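Local coordinates for kirola (Actinidia deliciosa, PDB 4IGX), which is a kiwifruit allergen (Act d 11) of unsettled function that probably binds small hydrophobic ligands, as relatives in the Bet v 1 family do, at residues A[11-16]-A[143-148]; A[68-73]-A[87-92]; A[83-88]-A[101-106]. One frame throughout, in Å; residues are numbered along the deposited sequence.

Contact 1. Residues A[11-16]-A[143-148]; sequences VEILSD and DIETYH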
loop_
_atom_site.group_PDB
_atom_site.type_symbol
_atom_site.label_atom_id
_atom_site.label_comp_id
_atom_site.label_asym_id
_atom_site.label_seq_id
_atom_site.Cartn_x
_atom_site.Cartn_y
_atom_site.Cartn_z
ATOM N N VAL A 11 -5.793 10.573 4.189
ATOM C CA VAL A 11 -6.384 11.277 3.054
ATOM C C VAL A 11 -7.897 11.101 3.029
ATOM O O VAL A 11 -8.391 9.992 3.102
ATOM C CB VAL A 11 -5.908 10.680 1.701
ATOM C CG1 VAL A 11 -6.378 11.612 0.549
ATOM C CG2 VAL A 11 -4.404 10.446 1.677
ATOM N N GLU A 12 -8.631 12.174 2.856
ATOM C CA GLU A 12 -10.073 12.072 2.632
ATOM C C GLU A 12 -10.253 11.538 1.208
ATOM O O GLU A 12 -9.506 11.912 0.292
ATOM C CB GLU A 12 -10.721 13.437 2.782
ATOM C CG GLU A 12 -12.275 13.467 2.698
ATOM C CD GLU A 12 -12.963 13.502 4.065
ATOM O OE1 GLU A 12 -12.416 12.877 5.005
ATOM O OE2 GLU A 12 -14.047 14.149 4.200
ATOM N N ILE A 13 -11.185 10.606 1.034
ATOM C CA ILE A 13 -11.523 10.130 -0.287
ATOM C C ILE A 13 -13.015 10.452 -0.481
ATOM O O ILE A 13 -13.784 10.414 0.468
ATOM C CB ILE A 13 -11.248 8.633 -0.468
ATOM C CG1 ILE A 13 -11.924 7.800 0.638
ATOM C CG2 ILE A 13 -9.704 8.333 -0.509
ATOM C CD1 ILE A 13 -12.305 6.370 0.181
ATOM N N LEU A 14 -13.407 10.789 -1.701
ATOM C CA LEU A 14 -14.794 11.142 -1.997
ATOM C C LEU A 14 -15.576 9.972 -2.568
ATOM O O LEU A 14 -16.772 10.040 -2.651
ATOM C CB LEU A 14 -14.844 12.320 -2.963
ATOM C CG LEU A 14 -14.122 13.552 -2.434
ATOM C CD1 LEU A 14 -14.082 14.645 -3.498
ATOM C CD2 LEU A 14 -14.770 14.036 -1.127
ATOM N N SER A 15 -14.892 8.898 -2.953
ATOM C CA SER A 15 -15.568 7.707 -3.459
ATOM C C SER A 15 -15.968 6.794 -2.289
ATOM O O SER A 15 -15.730 7.111 -1.124
ATOM C CB SER A 15 -14.639 6.977 -4.436
ATOM O OG SER A 15 -13.433 6.580 -3.789
ATOM N N ASP A 16 -16.554 5.651 -2.605
ATOM C CA ASP A 16 -17.030 4.722 -1.586
ATOM C C ASP A 16 -15.863 3.968 -0.930
ATOM O O ASP A 16 -15.063 3.308 -1.603
ATOM C CB ASP A 16 -18.041 3.754 -2.211
ATOM C CG ASP A 16 -18.799 2.990 -1.185
ATOM O OD1 ASP A 16 -20.031 3.144 -1.100
ATOM O OD2 ASP A 16 -18.146 2.256 -0.429
ATOM N N ASP A 143 -5.722 8.250 -7.511
ATOM C CA ASP A 143 -5.986 7.656 -8.813
ATOM C C ASP A 143 -7.213 6.749 -8.663
ATOM O O ASP A 143 -8.123 6.784 -9.478
ATOM C CB ASP A 143 -4.787 6.822 -9.300
ATOM C CG ASP A 143 -3.597 7.675 -9.773
ATOM O OD1 ASP A 143 -3.707 8.894 -10.026
ATOM O OD2 ASP A 143 -2.498 7.097 -9.917
ATOM N N ILE A 144 -7.231 5.966 -7.582
ATOM C CA ILE A 144 -8.259 4.977 -7.329
ATOM C C ILE A 144 -9.601 5.687 -7.125
ATOM O O ILE A 144 -10.602 5.328 -7.719
ATOM C CB ILE A 144 -7.862 4.113 -6.118
ATOM C CG1 ILE A 144 -6.676 3.217 -6.485
ATOM C CG2 ILE A 144 -9.001 3.245 -5.627
ATOM C CD1 ILE A 144 -6.228 2.292 -5.368
ATOM N N GLU A 145 -9.576 6.726 -6.309
ATOM C CA GLU A 145 -10.726 7.562 -6.048
ATOM C C GLU A 145 -11.284 8.073 -7.364
ATOM O O GLU A 145 -12.437 7.793 -7.684
ATOM C CB GLU A 145 -10.291 8.728 -5.149
ATOM C CG GLU A 145 -11.397 9.589 -4.560
ATOM C CD GLU A 145 -10.872 10.914 -3.950
ATOM O OE1 GLU A 145 -11.686 11.712 -3.424
ATOM O OE2 GLU A 145 -9.647 11.172 -4.002
ATOM N N THR A 146 -10.463 8.791 -8.147
ATOM C CA THR A 146 -10.953 9.393 -9.386
ATOM C C THR A 146 -11.424 8.329 -10.366
ATOM O O THR A 146 -12.439 8.501 -11.008
ATOM C CB THR A 146 -9.913 10.339 -10.075
ATOM O OG1 THR A 146 -8.647 9.678 -10.153
ATOM C CG2 THR A 146 -9.741 11.624 -9.278
ATOM N N TYR A 147 -10.714 7.213 -10.444
ATOM C CA TYR A 147 -11.131 6.076 -11.278
ATOM C C TYR A 147 -12.566 5.652 -10.965
ATOM O O TYR A 147 -13.341 5.382 -11.857
ATOM C CB TYR A 147 -10.160 4.913 -11.073
ATOM C CG TYR A 147 -10.532 3.594 -11.737
ATOM C CD1 TYR A 147 -11.535 2.791 -11.203
ATOM C CD2 TYR A 147 -9.845 3.127 -12.861
ATOM C CE1 TYR A 147 -11.880 1.583 -11.769
ATOM C CE2 TYR A 147 -10.185 1.892 -13.441
ATOM C CZ TYR A 147 -11.203 1.134 -12.876
ATOM O OH TYR A 147 -11.570 -0.069 -13.390
ATOM N N HIS A 148 -12.928 5.656 -9.704
ATOM C CA HIS A 148 -14.234 5.241 -9.279
ATOM C C HIS A 148 -15.253 6.375 -9.260
ATOM O O HIS A 148 -16.390 6.128 -9.048
ATOM C CB HIS A 148 -14.144 4.565 -7.900
ATOM C CG HIS A 148 -13.512 3.214 -7.936
ATOM N ND1 HIS A 148 -14.184 2.096 -8.347
ATOM C CD2 HIS A 148 -12.251 2.816 -7.669
ATOM C CE1 HIS A 148 -13.366 1.065 -8.326
ATOM N NE2 HIS A 148 -12.189 1.477 -7.913
#

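Contact 2. Residues A[68-73]-A[87-92]; sequences TAKDIV and IVEGDL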
loop_
_atom_site.group_PDB
_atom_site.type_symbol
_atom_site.label_atom_id
_atom_site.label_comp_id
_atom_site.label_asym_id
_atom_site.label_seq_id
_atom_site.Cartn_x
_atom_site.Cartn_y
_atom_site.Cartn_z
ATOM N N THR A 68 10.677 -2.600 -7.802
ATOM C CA THR A 68 9.941 -3.793 -7.413
ATOM C C THR A 68 9.944 -3.940 -5.906
ATOM O O THR A 68 10.860 -3.502 -5.254
ATOM C CB THR A 68 10.536 -5.062 -8.006
ATOM O OG1 THR A 68 11.835 -5.294 -7.433
ATOM C CG2 THR A 68 10.643 -4.947 -9.516
ATOM N N ALA A 69 8.878 -4.544 -5.392
ATOM C CA ALA A 69 8.747 -4.972 -3.992
ATOM C C ALA A 69 8.007 -6.319 -3.931
ATOM O O ALA A 69 7.028 -6.529 -4.640
ATOM C CB ALA A 69 7.985 -3.940 -3.182
ATOM N N LYS A 70 8.479 -7.222 -3.087
ATOM C CA LYS A 70 7.778 -8.466 -2.838
ATOM C C LYS A 70 7.254 -8.387 -1.416
ATOM O O LYS A 70 8.007 -8.115 -0.478
ATOM C CB LYS A 70 8.701 -9.652 -3.015
ATOM C CG LYS A 70 8.066 -11.004 -2.832
ATOM C CD LYS A 70 9.049 -12.062 -3.330
ATOM C CE LYS A 70 8.836 -13.416 -2.743
ATOM N NZ LYS A 70 9.967 -14.337 -3.143
ATOM N N ASP A 71 5.955 -8.625 -1.286
ATOM C CA ASP A 71 5.219 -8.336 -0.058
ATOM C C ASP A 71 4.561 -9.614 0.445
ATOM O O ASP A 71 4.073 -10.405 -0.355
ATOM C CB ASP A 71 4.089 -7.309 -0.314
ATOM C CG ASP A 71 4.585 -5.868 -0.445
ATOM O OD1 ASP A 71 5.782 -5.632 -0.744
ATOM O OD2 ASP A 71 3.742 -4.938 -0.261
ATOM N N ILE A 72 4.538 -9.800 1.757
ATOM C CA ILE A 72 3.702 -10.811 2.378
ATOM C C ILE A 72 2.495 -10.075 2.977
ATOM O O ILE A 72 2.653 -9.012 3.571
ATOM C CB ILE A 72 4.536 -11.599 3.407
ATOM C CG1 ILE A 72 5.816 -12.067 2.715
ATOM C CG2 ILE A 72 3.766 -12.777 3.952
ATOM C CD1 ILE A 72 6.737 -13.062 3.518
ATOM N N VAL A 73 1.279 -10.563 2.728
ATOM C CA VAL A 73 0.098 -10.024 3.421
ATOM C C VAL A 73 0.077 -10.575 4.848
ATOM O O VAL A 73 -0.122 -11.781 5.050
ATOM C CB VAL A 73 -1.203 -10.381 2.729
ATOM C CG1 VAL A 73 -2.432 -9.831 3.541
ATOM C CG2 VAL A 73 -1.188 -9.845 1.282
ATOM N N ILE A 87 7.150 -5.822 3.451
ATOM C CA ILE A 87 8.009 -5.887 2.281
ATOM C C ILE A 87 9.188 -6.786 2.608
ATOM O O ILE A 87 9.902 -6.545 3.556
ATOM C CB ILE A 87 8.546 -4.501 1.862
ATOM C CG1 ILE A 87 7.419 -3.566 1.367
ATOM C CG2 ILE A 87 9.501 -4.671 0.717
ATOM C CD1 ILE A 87 6.543 -3.014 2.382
ATOM N N VAL A 88 9.380 -7.838 1.830
ATOM C CA VAL A 88 10.500 -8.752 2.075
ATOM C C VAL A 88 11.604 -8.591 1.066
ATOM O O VAL A 88 12.737 -8.857 1.377
ATOM C CB VAL A 88 10.055 -10.239 2.180
ATOM C CG1 VAL A 88 9.100 -10.394 3.357
ATOM C CG2 VAL A 88 9.427 -10.768 0.862
ATOM N N GLU A 89 11.309 -8.123 -0.130
ATOM C CA GLU A 89 12.354 -7.980 -1.140
ATOM C C GLU A 89 12.121 -6.783 -1.981
ATOM O O GLU A 89 10.961 -6.390 -2.209
ATOM C CB GLU A 89 12.339 -9.159 -2.105
ATOM C CG GLU A 89 13.286 -10.266 -1.776
ATOM C CD GLU A 89 13.086 -11.442 -2.706
ATOM O OE1 GLU A 89 13.244 -11.267 -3.932
ATOM O OE2 GLU A 89 12.742 -12.537 -2.210
ATOM N N GLY A 90 13.216 -6.238 -2.502
ATOM C CA GLY A 90 13.133 -5.190 -3.480
ATOM C C GLY A 90 13.796 -3.911 -3.067
ATOM O O GLY A 90 14.432 -3.815 -2.034
ATOM N N ASP A 91 13.618 -2.910 -3.904
ATOM C CA ASP A 91 14.319 -1.640 -3.784
ATOM C C ASP A 91 14.290 -1.023 -2.378
ATOM O O ASP A 91 15.307 -0.566 -1.888
ATOM C CB ASP A 91 13.768 -0.685 -4.838
ATOM C CG ASP A 91 14.067 -1.175 -6.254
ATOM O OD1 ASP A 91 15.141 -0.804 -6.787
ATOM O OD2 ASP A 91 13.274 -1.963 -6.822
ATOM N N LEU A 92 13.140 -1.006 -1.718
ATOM C CA LEU A 92 13.114 -0.463 -0.368
ATOM C C LEU A 92 14.124 -1.164 0.582
ATOM O O LEU A 92 14.714 -0.496 1.423
ATOM C CB LEU A 92 11.707 -0.488 0.210
ATOM C CG LEU A 92 10.779 0.597 -0.377
ATOM C CD1 LEU A 92 9.353 0.278 -0.018
ATOM C CD2 LEU A 92 11.169 1.982 0.100
#

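Contact 3. Residues A[83-88]-A[101-106]; sequences VTFKIV and IIVQVD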
loop_
_atom_site.group_PDB
_atom_site.type_symbol
_atom_site.label_atom_id
_atom_site.label_comp_id
_atom_site.label_asym_id
_atom_site.label_seq_id
_atom_site.Cartn_x
_atom_site.Cartn_y
_atom_site.Cartn_z
ATOM N N VAL A 83 -5.589 -3.570 6.041
ATOM C CA VAL A 83 -4.698 -4.606 5.506
ATOM C C VAL A 83 -3.242 -4.218 5.750
ATOM O O VAL A 83 -2.882 -3.065 5.609
ATOM C CB VAL A 83 -4.897 -4.837 3.970
ATOM C CG1 VAL A 83 -4.043 -6.068 3.484
ATOM C CG2 VAL A 83 -6.352 -5.030 3.623
ATOM N N THR A 84 -2.420 -5.205 6.085
ATOM C CA THR A 84 -1.024 -5.036 6.440
ATOM C C THR A 84 -0.121 -5.876 5.513
ATOM O O THR A 84 -0.253 -7.096 5.433
ATOM C CB THR A 84 -0.768 -5.489 7.895
ATOM O OG1 THR A 84 -1.650 -4.783 8.768
ATOM C CG2 THR A 84 0.642 -5.216 8.311
ATOM N N PHE A 85 0.773 -5.182 4.826
ATOM C CA PHE A 85 1.747 -5.735 3.930
ATOM C C PHE A 85 3.129 -5.592 4.538
ATOM O O PHE A 85 3.474 -4.499 5.013
ATOM C CB PHE A 85 1.763 -4.924 2.641
ATOM C CG PHE A 85 0.463 -4.901 1.944
ATOM C CD1 PHE A 85 0.108 -5.943 1.112
ATOM C CD2 PHE A 85 -0.428 -3.848 2.138
ATOM C CE1 PHE A 85 -1.095 -5.918 0.463
ATOM C CE2 PHE A 85 -1.646 -3.836 1.504
ATOM C CZ PHE A 85 -1.969 -4.872 0.658
ATOM N N LYS A 86 3.930 -6.658 4.494
ATOM C CA LYS A 86 5.320 -6.563 4.882
ATOM C C LYS A 86 6.207 -6.734 3.660
ATOM O O LYS A 86 6.075 -7.714 2.956
ATOM C CB LYS A 86 5.658 -7.653 5.883
ATOM C CG LYS A 86 7.134 -7.760 6.252
ATOM C CD LYS A 86 7.298 -8.812 7.295
ATOM C CE LYS A 86 8.711 -9.180 7.504
ATOM N NZ LYS A 86 8.746 -10.214 8.582
ATOM N N ILE A 87 7.150 -5.822 3.451
ATOM C CA ILE A 87 8.009 -5.887 2.281
ATOM C C ILE A 87 9.188 -6.786 2.608
ATOM O O ILE A 87 9.902 -6.545 3.556
ATOM C CB ILE A 87 8.546 -4.501 1.862
ATOM C CG1 ILE A 87 7.419 -3.566 1.367
ATOM C CG2 ILE A 87 9.501 -4.671 0.717
ATOM C CD1 ILE A 87 6.543 -3.014 2.382
ATOM N N VAL A 88 9.380 -7.838 1.830
ATOM C CA VAL A 88 10.500 -8.752 2.075
ATOM C C VAL A 88 11.604 -8.591 1.066
ATOM O O VAL A 88 12.737 -8.857 1.377
ATOM C CB VAL A 88 10.055 -10.239 2.180
ATOM C CG1 VAL A 88 9.100 -10.394 3.357
ATOM C CG2 VAL A 88 9.427 -10.768 0.862
ATOM N N ILE A 101 3.613 -1.791 5.725
ATOM C CA ILE A 101 2.642 -0.839 5.220
ATOM C C ILE A 101 1.287 -1.330 5.642
ATOM O O ILE A 101 0.900 -2.485 5.374
ATOM C CB ILE A 101 2.677 -0.667 3.684
ATOM C CG1 ILE A 101 4.076 -0.243 3.238
ATOM C CG2 ILE A 101 1.619 0.366 3.255
ATOM C CD1 ILE A 101 4.289 -0.226 1.776
ATOM N N ILE A 102 0.585 -0.468 6.356
ATOM C CA ILE A 102 -0.781 -0.746 6.751
ATOM C C ILE A 102 -1.652 0.269 6.032
ATOM O O ILE A 102 -1.326 1.462 6.021
ATOM C CB ILE A 102 -0.928 -0.590 8.274
ATOM C CG1 ILE A 102 0.086 -1.496 8.976
ATOM C CG2 ILE A 102 -2.363 -0.873 8.741
ATOM C CD1 ILE A 102 0.197 -1.204 10.439
ATOM N N VAL A 103 -2.733 -0.197 5.405
ATOM C CA VAL A 103 -3.741 0.695 4.807
ATOM C C VAL A 103 -5.019 0.508 5.571
ATOM O O VAL A 103 -5.391 -0.629 5.818
ATOM C CB VAL A 103 -4.013 0.312 3.340
ATOM C CG1 VAL A 103 -4.783 1.393 2.641
ATOM C CG2 VAL A 103 -2.682 0.015 2.608
ATOM N N GLN A 104 -5.724 1.593 5.914
ATOM C CA GLN A 104 -6.896 1.497 6.784
ATOM C C GLN A 104 -7.978 2.419 6.259
ATOM O O GLN A 104 -7.738 3.594 6.045
ATOM C CB GLN A 104 -6.512 1.907 8.216
ATOM C CG GLN A 104 -7.502 1.600 9.347
ATOM C CD GLN A 104 -8.618 2.639 9.524
ATOM O OE1 GLN A 104 -8.390 3.879 9.462
ATOM N NE2 GLN A 104 -9.837 2.144 9.757
ATOM N N VAL A 105 -9.181 1.893 6.075
ATOM C CA VAL A 105 -10.278 2.696 5.588
ATOM C C VAL A 105 -11.312 2.963 6.656
ATOM O O VAL A 105 -11.948 2.048 7.144
ATOM C CB VAL A 105 -10.942 2.017 4.400
ATOM C CG1 VAL A 105 -11.761 3.009 3.657
ATOM C CG2 VAL A 105 -9.869 1.393 3.505
ATOM N N ASP A 106 -11.482 4.229 7.016
ATOM C CA ASP A 106 -12.560 4.626 7.931
ATOM C C ASP A 106 -13.814 4.963 7.119
ATOM O O ASP A 106 -13.814 5.903 6.310
ATOM C CB ASP A 106 -12.139 5.817 8.814
ATOM C CG ASP A 106 -13.274 6.301 9.742
ATOM O OD1 ASP A 106 -13.831 5.472 10.520
ATOM O OD2 ASP A 106 -13.628 7.519 9.691
#

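Contact 1. Residues A[11-16]-A[143-148]
Glu145 reaches from the long C-terminal helix 131-148 of this Bet v 1 fold to the chain just after strand 5-12, where Leu14 and Ser15 receive it. It has the largest buried surface of the contact. CG stands anti to the backbone N (chi1 -170°), and the chain runs out straight beyond it. That extension carries the carboxylate past Ser15 to the backbone of Leu14. There Leu14 N donates to Glu145 OE1 at 2.6 Å. The bond is somewhat bent, 148° at the hydrogen. The amide comes from above the carboxylate plane, 41° out of it.

Ser15 is the second main partner. Its side chain sets out toward the helix, and Ser15 OG lies 3.7 Å from both CA and CG of Glu145. The hydroxyl therefore rests against the aliphatic base of the glutamate. On the next turn of the helix, Ser15 CB meets His148 CB at 4.2 Å.

The backbone of Ile13 is hydrogen-bonded to Asn112, just before strand 113-122, the neighbour of 5-12 in the sheet. Asn112 ND2 also donates to Ile13 O. Asp16 caps the helix 17-25 that comes next, so the segment is turning from strand to helix where Glu145 grips it.

Leu14 crosses the glutamate at a slant, and Leu14 CG comes within 3.2 Å of Glu145 OE1, beside the hydrogen bond from its own amide.

Contact 2. Residues A[68-73]-A[87-92]
Lys70 and Glu89 lie side by side and point the same way, on one face of the antiparallel pair formed by 68-73 and 87-92. Their CB atoms are 3.8 Å apart. The lysine chain is extended, with CG anti to the backbone N (chi1 -178°), and it runs along the glutamate to a long, weak salt bridge, Lys70 NZ to Glu89 OE2 at 3.4 Å. Lys70 CG also rests on Val88 CG2. Beyond it, Ile72 crosses Val88 at about a right angle, and Ile72 CD1 touches Val88 CG1 at 3.6 Å.

The backbone sets these positions. Lys70 N donates to Glu89 O. Lys70 O takes Val88 N at 2.7 Å and, more weakly, Glu89 N. Two residues thus face one, which is a classic beta bulge, and the register slips by one before Asp71 pairs with Ile87.

The chain turns its corner at Glu89, within the bulge. Gly90 follows with phi 120°. Its CA is 3.3 Å from Thr68 O and lies close over Ala69, so backbone meets backbone with no side chain between. Asp91 then closes the end with two bonds: its N donates to Thr68 O, and Asp91 OD2 accepts Thr68 N at 2.8 Å, met nearly along the C-O axis.

On the other face Asp71 lies alongside Ile87, with Asp71 OD1 3.4 Å from Ile87 CG1. This buried oxygen has no polar partner in the model, whereas Asp71 OD2 is hydrogen-bonded to an unidentified molecule, probably from the crystallisation liquor.

Strand 65-77 is hydrogen-bonded on its far side to strand 55-62, at Ile56 and Phe58. Ile87 reaches Phe99 and Ile101 of strand 96-106.

Contact 3. Residues A[83-88]-A[101-106]
Strands 83-88 and 101-106 run antiparallel at 163°, their axes 4.7 Å apart at closest, and are joined by four backbone hydrogen bonds. Val83 with Val103 and Phe85 with Ile101 are the hydrogen-bonded pairs. Thr84 with Ile102 is the non-hydrogen-bonded pair between them.

Val83, Phe85, Ile101 and Val103 all project from one face. Phe85 CG stands anti to the carbonyl carbon (chi1 -59°). This brings one ring edge along the neighbouring strand. Phe85 CE2 meets Val103 CG2 at 4.1 Å, and Phe85 CD2 lies 3.8 Å from Ile101 O. Both partners sit near the ring plane. Ile87 and Ile101 meet through their CD1 atoms, 3.6 Å apart. On the opposite face Thr84 and Ile102 lie side by side, with Thr84 OG1 3.7 Å from Ile102 CG1.

The side chains of these two strands on the Phe85 face are hydrocarbon, though the carboxylate of Asp71 packs against Phe85. Val83, Phe85 and Val103 are buried, with Leu28 on Phe85 and Trp116 on Val103. The four bonds use the N and O of Val83, Phe85, Ile101 and Val103; Thr84 turns its own to strand 65-77. This apolar face is consistent with the hydrophobic interior of a Bet v 1 fold.

All three contacts involve the seven-stranded antiparallel sheet. Contacts 2 and 3 are local hairpin pairings of strands that follow each other in the chain: strand 65-77 pairs with 82-88, which pairs with 96-106. They share Ile87 and Val88, their centres are 12 Å apart, and Ile72 O lies 2.8 Å from Lys86 N in a probable hydrogen bond. The centre of contact 1 is about 18 Å from that of contact 3 and about 25 Å from that of contact 2, on the opposite side of the chain's centre. Along the sequence it encloses both hairpins. Contact 1 is long-range, fixing the C-terminal end of helix 131-148 to the loop after the outermost strand 5-12.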